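Local coordinates for restriction endonuclease r.bpuji (Bacillus pumilus, PDB 2VLA), which recognises its cognate DNA sequence through the N-terminal domain described here and, as the full-length restriction endonuclease, probably cleaves DNA, at residues C11-G16 / G74-M79; T147-N152 / V230-R235. All coordinates share one frame; numbering follows the deposited sequence.

Interaction 1. Residues C11-G16 / G74-M79; sequences CTIIRG and GKLFGM. With nucleotides of chain B; nucleotides of chain C.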
loop_
_atom_site.group_PDB
_atom_site.type_symbol
_atom_site.label_atom_id
_atom_site.label_comp_id
_atom_site.label_asym_id
_atom_site.label_seq_id
_atom_site.Cartn_x
_atom_site.Cartn_y
_atom_site.Cartn_z
ATOM N N CYS A 11 4.014 -5.161 9.579
ATOM C CA CYS A 11 3.682 -5.558 8.235
ATOM C C CYS A 11 3.857 -4.353 7.302
ATOM O O CYS A 11 2.986 -3.509 7.195
ATOM C CB CYS A 11 2.223 -6.123 8.179
ATOM S SG CYS A 11 1.744 -6.848 6.651
ATOM N N THR A 12 5.021 -4.269 6.687
ATOM C CA THR A 12 5.399 -3.034 6.026
ATOM C C THR A 12 4.863 -2.927 4.617
ATOM O O THR A 12 4.406 -3.958 3.996
ATOM C CB THR A 12 6.933 -2.846 5.954
ATOM O OG1 THR A 12 7.513 -3.905 5.212
ATOM C CG2 THR A 12 7.543 -2.803 7.327
ATOM N N ILE A 13 4.896 -1.679 4.109
ATOM C CA ILE A 13 4.904 -1.412 2.697
ATOM C C ILE A 13 6.201 -0.673 2.389
ATOM O O ILE A 13 6.885 -0.198 3.300
ATOM C CB ILE A 13 3.677 -0.593 2.234
ATOM C CG1 ILE A 13 3.671 0.817 2.863
ATOM C CG2 ILE A 13 2.352 -1.349 2.577
ATOM C CD1 ILE A 13 2.892 1.828 2.062
ATOM N N ILE A 14 6.534 -0.611 1.119
ATOM C CA ILE A 14 7.727 0.054 0.628
ATOM C C ILE A 14 7.747 1.489 1.116
ATOM O O ILE A 14 6.713 2.152 1.210
ATOM C CB ILE A 14 7.788 -0.029 -0.911
ATOM C CG1 ILE A 14 8.240 -1.454 -1.326
ATOM C CG2 ILE A 14 8.728 1.050 -1.514
ATOM C CD1 ILE A 14 8.063 -1.752 -2.767
ATOM N N ARG A 15 8.936 1.937 1.523
ATOM C CA ARG A 15 9.108 3.285 2.054
ATOM C C ARG A 15 9.101 4.327 0.931
ATOM O O ARG A 15 9.721 4.137 -0.094
ATOM C CB ARG A 15 10.400 3.334 2.861
ATOM C CG ARG A 15 10.601 4.649 3.633
ATOM C CD ARG A 15 11.698 4.543 4.697
ATOM N NE ARG A 15 11.258 3.705 5.804
ATOM C CZ ARG A 15 11.938 3.521 6.912
ATOM N NH1 ARG A 15 13.112 4.130 7.092
ATOM N NH2 ARG A 15 11.462 2.751 7.865
ATOM N N GLY A 16 8.337 5.392 1.135
ATOM C CA GLY A 16 8.091 6.360 0.068
ATOM C C GLY A 16 9.280 7.200 -0.369
ATOM O O GLY A 16 10.260 7.362 0.390
ATOM N N GLY A 74 8.269 0.975 -10.190
ATOM C CA GLY A 74 8.005 -0.445 -10.438
ATOM C C GLY A 74 7.047 -1.072 -9.412
ATOM O O GLY A 74 5.892 -1.410 -9.730
ATOM N N LYS A 75 7.511 -1.232 -8.182
ATOM C CA LYS A 75 6.746 -2.001 -7.199
ATOM C C LYS A 75 5.573 -1.220 -6.595
ATOM O O LYS A 75 4.406 -1.598 -6.775
ATOM C CB LYS A 75 7.648 -2.519 -6.105
ATOM C CG LYS A 75 8.676 -3.495 -6.585
ATOM C CD LYS A 75 8.070 -4.861 -6.850
ATOM C CE LYS A 75 9.139 -5.917 -7.144
ATOM N NZ LYS A 75 8.595 -7.305 -7.115
ATOM N N LEU A 76 5.845 -0.116 -5.903
ATOM C CA LEU A 76 4.805 0.483 -5.075
ATOM C C LEU A 76 3.697 1.105 -5.934
ATOM O O LEU A 76 2.515 1.011 -5.593
ATOM C CB LEU A 76 5.387 1.514 -4.116
ATOM C CG LEU A 76 4.409 2.153 -3.133
ATOM C CD1 LEU A 76 3.809 1.112 -2.194
ATOM C CD2 LEU A 76 5.152 3.282 -2.330
ATOM N N PHE A 77 4.071 1.822 -6.998
ATOM C CA PHE A 77 3.060 2.457 -7.840
ATOM C C PHE A 77 2.609 1.596 -9.030
ATOM O O PHE A 77 1.661 1.938 -9.700
ATOM C CB PHE A 77 3.535 3.794 -8.370
ATOM C CG PHE A 77 3.659 4.897 -7.308
ATOM C CD1 PHE A 77 3.303 4.676 -5.984
ATOM C CD2 PHE A 77 4.128 6.163 -7.668
ATOM C CE1 PHE A 77 3.436 5.696 -5.046
ATOM C CE2 PHE A 77 4.244 7.166 -6.742
ATOM C CZ PHE A 77 3.905 6.940 -5.429
ATOM N N GLY A 78 3.322 0.508 -9.309
ATOM C CA GLY A 78 2.910 -0.426 -10.368
ATOM C C GLY A 78 2.802 0.224 -11.746
ATOM O O GLY A 78 1.792 0.053 -12.438
ATOM N N MET A 79 3.866 0.899 -12.181
ATOM C CA MET A 79 3.791 1.734 -13.362
ATOM C C MET A 79 4.348 1.078 -14.627
ATOM O O MET A 79 4.163 1.592 -15.725
ATOM C CB MET A 79 4.478 3.081 -13.107
ATOM C CG MET A 79 3.803 3.881 -12.009
ATOM S SD MET A 79 4.461 5.514 -11.773
ATOM C CE MET A 79 3.655 6.340 -13.144
ATOM P P DC B 7 13.231 -3.979 7.395
ATOM O OP1 DC B 7 13.603 -5.020 8.369
ATOM O OP2 DC B 7 11.805 -3.640 7.238
ATOM O "O5'" DC B 7 14.000 -2.605 7.686
ATOM C "C5'" DC B 7 15.400 -2.614 7.945
ATOM C "C4'" DC B 7 15.933 -1.193 8.060
ATOM O "O4'" DC B 7 15.885 -0.539 6.755
ATOM C "C3'" DC B 7 15.136 -0.264 8.984
ATOM O "O3'" DC B 7 16.042 0.523 9.728
ATOM C "C2'" DC B 7 14.389 0.649 8.028
ATOM C "C1'" DC B 7 15.413 0.787 6.943
ATOM N N1 DC B 7 14.976 1.281 5.625
ATOM C C2 DC B 7 15.856 2.066 4.890
ATOM O O2 DC B 7 16.935 2.387 5.406
ATOM N N3 DC B 7 15.496 2.495 3.662
ATOM C C4 DC B 7 14.335 2.081 3.142
ATOM N N4 DC B 7 14.000 2.493 1.928
ATOM C C5 DC B 7 13.433 1.270 3.877
ATOM C C6 DC B 7 13.783 0.900 5.100
ATOM P P DA C 4 9.065 11.486 0.345
ATOM O OP1 DA C 4 8.667 12.832 0.132
ATOM O OP2 DA C 4 8.203 10.344 -0.051
ATOM O "O5'" DA C 4 10.518 11.245 -0.134
ATOM C "C5'" DA C 4 11.455 12.352 -0.061
ATOM C "C4'" DA C 4 12.843 11.817 0.180
ATOM O "O4'" DA C 4 12.991 11.347 1.542
ATOM C "C3'" DA C 4 13.242 10.625 -0.708
ATOM O "O3'" DA C 4 14.613 10.758 -1.036
ATOM C "C2'" DA C 4 13.029 9.449 0.226
ATOM C "C1'" DA C 4 13.520 10.022 1.539
ATOM N N9 DA C 4 13.074 9.339 2.724
ATOM C C8 DA C 4 11.866 8.701 2.930
ATOM N N7 DA C 4 11.736 8.205 4.131
ATOM C C5 DA C 4 12.920 8.522 4.784
ATOM C C6 DA C 4 13.398 8.268 6.062
ATOM N N6 DA C 4 12.751 7.633 7.035
ATOM N N1 DA C 4 14.638 8.765 6.366
ATOM C C2 DA C 4 15.336 9.423 5.405
ATOM N N3 DA C 4 14.987 9.733 4.185
ATOM C C4 DA C 4 13.742 9.225 3.914
ATOM P P DG B 8 15.994 0.669 11.318
ATOM O OP1 DG B 8 16.042 -0.666 11.913
ATOM O OP2 DG B 8 14.891 1.556 11.711
ATOM O "O5'" DG B 8 17.337 1.479 11.580
ATOM C "C5'" DG B 8 18.583 0.891 11.202
ATOM C "C4'" DG B 8 19.612 1.952 10.898
ATOM O "O4'" DG B 8 19.251 2.653 9.681
ATOM C "C3'" DG B 8 19.764 3.036 11.948
ATOM O "O3'" DG B 8 21.157 3.441 12.029
ATOM C "C2'" DG B 8 18.825 4.158 11.452
ATOM C "C1'" DG B 8 18.953 4.038 9.945
ATOM N N9 DG B 8 17.775 4.327 9.133
ATOM C C8 DG B 8 16.493 3.846 9.315
ATOM N N7 DG B 8 15.672 4.206 8.375
ATOM C C5 DG B 8 16.474 4.937 7.493
ATOM C C6 DG B 8 16.160 5.516 6.257
ATOM O O6 DG B 8 15.092 5.559 5.665
ATOM N N1 DG B 8 17.276 6.172 5.676
ATOM C C2 DG B 8 18.545 6.187 6.204
ATOM N N2 DG B 8 19.496 6.871 5.487
ATOM N N3 DG B 8 18.856 5.615 7.361
ATOM C C4 DG B 8 17.780 5.001 7.934
#

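Interaction 2. Residues T147-N152 / V230-R235; sequences TADNNN and VKLNYR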
loop_
_atom_site.group_PDB
_atom_site.type_symbol
_atom_site.label_atom_id
_atom_site.label_comp_id
_atom_site.label_asym_id
_atom_site.label_seq_id
_atom_site.Cartn_x
_atom_site.Cartn_y
_atom_site.Cartn_z
ATOM N N THR A 147 -17.689 2.432 10.361
ATOM C CA THR A 147 -18.254 1.846 11.572
ATOM C C THR A 147 -18.004 2.737 12.799
ATOM O O THR A 147 -18.880 2.910 13.637
ATOM C CB THR A 147 -17.717 0.424 11.793
ATOM O OG1 THR A 147 -18.024 -0.364 10.647
ATOM C CG2 THR A 147 -18.331 -0.245 13.054
ATOM N N ALA A 148 -16.830 3.387 12.852
ATOM C CA ALA A 148 -16.567 4.381 13.899
ATOM C C ALA A 148 -17.601 5.517 13.840
ATOM O O ALA A 148 -18.234 5.848 14.838
ATOM C CB ALA A 148 -15.133 4.925 13.766
ATOM N N ASP A 149 -17.812 6.078 12.654
ATOM C CA ASP A 149 -18.795 7.155 12.511
ATOM C C ASP A 149 -20.202 6.682 12.910
ATOM O O ASP A 149 -20.950 7.408 13.555
ATOM C CB ASP A 149 -18.818 7.688 11.078
ATOM C CG ASP A 149 -17.689 8.631 10.788
ATOM O OD1 ASP A 149 -17.013 9.073 11.750
ATOM O OD2 ASP A 149 -17.478 8.961 9.598
ATOM N N ASN A 150 -20.543 5.458 12.529
ATOM C CA ASN A 150 -21.865 4.903 12.834
ATOM C C ASN A 150 -22.078 4.752 14.336
ATOM O O ASN A 150 -23.216 4.727 14.815
ATOM C CB ASN A 150 -22.061 3.558 12.116
ATOM C CG ASN A 150 -22.240 3.723 10.625
ATOM O OD1 ASN A 150 -22.568 4.804 10.152
ATOM N ND2 ASN A 150 -22.012 2.653 9.876
ATOM N N ASN A 151 -20.976 4.616 15.067
ATOM C CA ASN A 151 -20.997 4.470 16.492
ATOM C C ASN A 151 -20.529 5.746 17.215
ATOM O O ASN A 151 -20.198 5.716 18.407
ATOM C CB ASN A 151 -20.129 3.282 16.898
ATOM C CG ASN A 151 -20.797 1.974 16.629
ATOM O OD1 ASN A 151 -21.591 1.509 17.439
ATOM N ND2 ASN A 151 -20.546 1.396 15.470
ATOM N N ASN A 152 -20.503 6.856 16.482
ATOM C CA ASN A 152 -20.269 8.168 17.065
ATOM C C ASN A 152 -18.944 8.284 17.811
ATOM O O ASN A 152 -18.852 8.977 18.834
ATOM C CB ASN A 152 -21.448 8.549 17.954
ATOM C CG ASN A 152 -22.760 8.613 17.167
ATOM O OD1 ASN A 152 -22.848 9.315 16.165
ATOM N ND2 ASN A 152 -23.766 7.829 17.591
ATOM N N VAL A 230 -8.132 10.670 11.992
ATOM C CA VAL A 230 -8.296 10.290 10.611
ATOM C C VAL A 230 -9.787 10.282 10.317
ATOM O O VAL A 230 -10.538 9.552 10.968
ATOM C CB VAL A 230 -7.731 8.878 10.378
ATOM C CG1 VAL A 230 -8.037 8.405 8.945
ATOM C CG2 VAL A 230 -6.224 8.838 10.676
ATOM N N LYS A 231 -10.224 11.092 9.356
ATOM C CA LYS A 231 -11.661 11.242 9.051
ATOM C C LYS A 231 -11.969 10.977 7.584
ATOM O O LYS A 231 -11.181 11.303 6.718
ATOM C CB LYS A 231 -12.126 12.649 9.411
ATOM C CG LYS A 231 -12.016 12.969 10.898
ATOM C CD LYS A 231 -12.287 14.437 11.175
ATOM C CE LYS A 231 -13.745 14.784 10.936
ATOM N NZ LYS A 231 -14.044 16.195 11.295
ATOM N N LEU A 232 -13.119 10.346 7.317
ATOM C CA LEU A 232 -13.585 10.176 5.966
ATOM C C LEU A 232 -13.952 11.494 5.316
ATOM O O LEU A 232 -14.476 12.383 5.960
ATOM C CB LEU A 232 -14.800 9.226 5.922
ATOM C CG LEU A 232 -14.513 7.777 6.315
ATOM C CD1 LEU A 232 -15.822 7.018 6.643
ATOM C CD2 LEU A 232 -13.755 7.013 5.218
ATOM N N ASN A 233 -13.721 11.565 4.019
ATOM C CA ASN A 233 -14.202 12.657 3.192
ATOM C C ASN A 233 -15.510 12.285 2.480
ATOM O O ASN A 233 -15.500 11.663 1.408
ATOM C CB ASN A 233 -13.150 13.022 2.155
ATOM C CG ASN A 233 -13.638 14.064 1.190
ATOM O OD1 ASN A 233 -14.581 14.806 1.487
ATOM N ND2 ASN A 233 -13.059 14.089 0.010
ATOM N N TYR A 234 -16.636 12.656 3.067
ATOM C CA TYR A 234 -17.927 12.167 2.566
ATOM C C TYR A 234 -18.334 12.811 1.228
ATOM O O TYR A 234 -19.296 12.389 0.613
ATOM C CB TYR A 234 -19.023 12.342 3.623
ATOM C CG TYR A 234 -18.978 11.274 4.707
ATOM C CD1 TYR A 234 -19.538 10.032 4.492
ATOM C CD2 TYR A 234 -18.331 11.502 5.920
ATOM C CE1 TYR A 234 -19.498 9.047 5.456
ATOM C CE2 TYR A 234 -18.266 10.519 6.893
ATOM C CZ TYR A 234 -18.886 9.288 6.654
ATOM O OH TYR A 234 -18.863 8.273 7.597
ATOM N N ARG A 235 -17.590 13.813 0.775
ATOM C CA ARG A 235 -17.737 14.269 -0.590
ATOM C C ARG A 235 -17.456 13.124 -1.574
ATOM O O ARG A 235 -17.936 13.137 -2.699
ATOM C CB ARG A 235 -16.805 15.457 -0.864
ATOM C CG ARG A 235 -17.136 16.679 -0.041
HETATM O O HOH W 1 -14.836 9.635 9.460
HETATM O O HOH W 2 -21.135 6.747 7.859
#

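Interaction 1. Residues C11-G16 / G74-M79
Ile14 packs against Lys75 and Leu76, near the end of helix 62-76: its CD1 meets Lys75 CB and skirts the backbone of Leu76, while CG2 faces the Leu76 side chain. The tight spot is at the end of the longer branch, where Ile14 CD1 lies 3.5 Å from Lys75 CB, closer than carbons usually pack, and the two side chains cross at about a right angle. With CG1 beside its own backbone N (chi1 -77°), the isoleucine leaves CG2 to face Leu76, CG2 and Leu76 CB being 4.3 Å apart. Leu76 in turn sets CD2 4.0 Å from Ile14 O, while its CD1 touches Ile13 CD1 more loosely at 4.4 Å. The side chains meet through apolar groups, and no hydrogen bond joins the two segments.

Beyond CB, the Lys75 chain belongs to the looser, partly exposed side: it bends at chi2 and leads the amine away to the carbonyl of Gly118. Arg15 turns its back on the helix and enters the DNA. Its NH1 donates to both Hoogsteen-edge acceptors of DG8 of chain B, N7 at 2.9 Å and O6 at 2.8 Å. Both bonds are bent, as expected when one nitrogen serves two acceptors. C6 of DC7 of chain B lies 3.7 Å above the centre of the guanidinium plane.

Helix 203-219 flanks this junction, with Tyr216 touching both Ile13 and Leu76 and Gln208 touching Arg15. Phe113 packs on Ile13 and Leu76, and the 74-79 segment runs on toward strand 80-83 of the small antiparallel sheet.

Interaction 2. Residues T147-N152 / V230-R235
Tyr234 and Asp149 approach from opposite directions and join through one direct hydrogen bond, from Tyr234 OH to Asp149 OD2, short at 2.5 Å. It uses the anti lone pair of OD2, on the side away from the other oxygen. Asp149 OD2 lies at the edge of the tyrosine ring, in its plane, 3.2 Å from Tyr234 CE2, and the carboxylate plane is turned 33° from the ring.

Two waters extend the polar link. Water 1 donates to Asp149 OD2 (2.7 Å) and accepts from the backbone N of Leu232 (2.8 Å), giving OD2 a second donor; water 2 donates to Tyr234 OH (2.7 Å) and only weakly to Asn150 OD1. With an alanine here in place of Asp149, Tyr234 OH would probably lose its acceptor and water 1 the carboxylate it donates to, leaving the ring freer to turn.

In van der Waals contact, the Leu232 CD1 methyl lies 3.9 Å from Asp149 OD2; apolar packing joins Leu232 to Leu142, Leu145 and Leu146 of helix 137-150.

The helix ends in a Schellman motif with Asn152 at C-prime, and Asn233 forms an Asx turn after strand 230-232. Helices 137-150, 177-189 and 203-219 followed by hairpin 223-225/230-232 as the wing are consistent with a winged helix-turn-helix.

Overall arrangement
Both segments of interaction 1 precede both segments of interaction 2 in the sequence. Their centres are 27 Å apart and their nearest atoms about 14 Å, so they do not touch. Interaction 1 is buried near the middle of the chain and borders the DNA, whereas interaction 2 lies at the surface, about 10 Å from the nucleic acid at its nearest atom. Helix 203-219 packs on interaction 1 and is followed in the chain by the hairpin 223-225/230-232 that supplies one side of interaction 2. Both belong to the largely helical recognition domain, one including the base-reading arginine, the other joining helix to hairpin at its periphery.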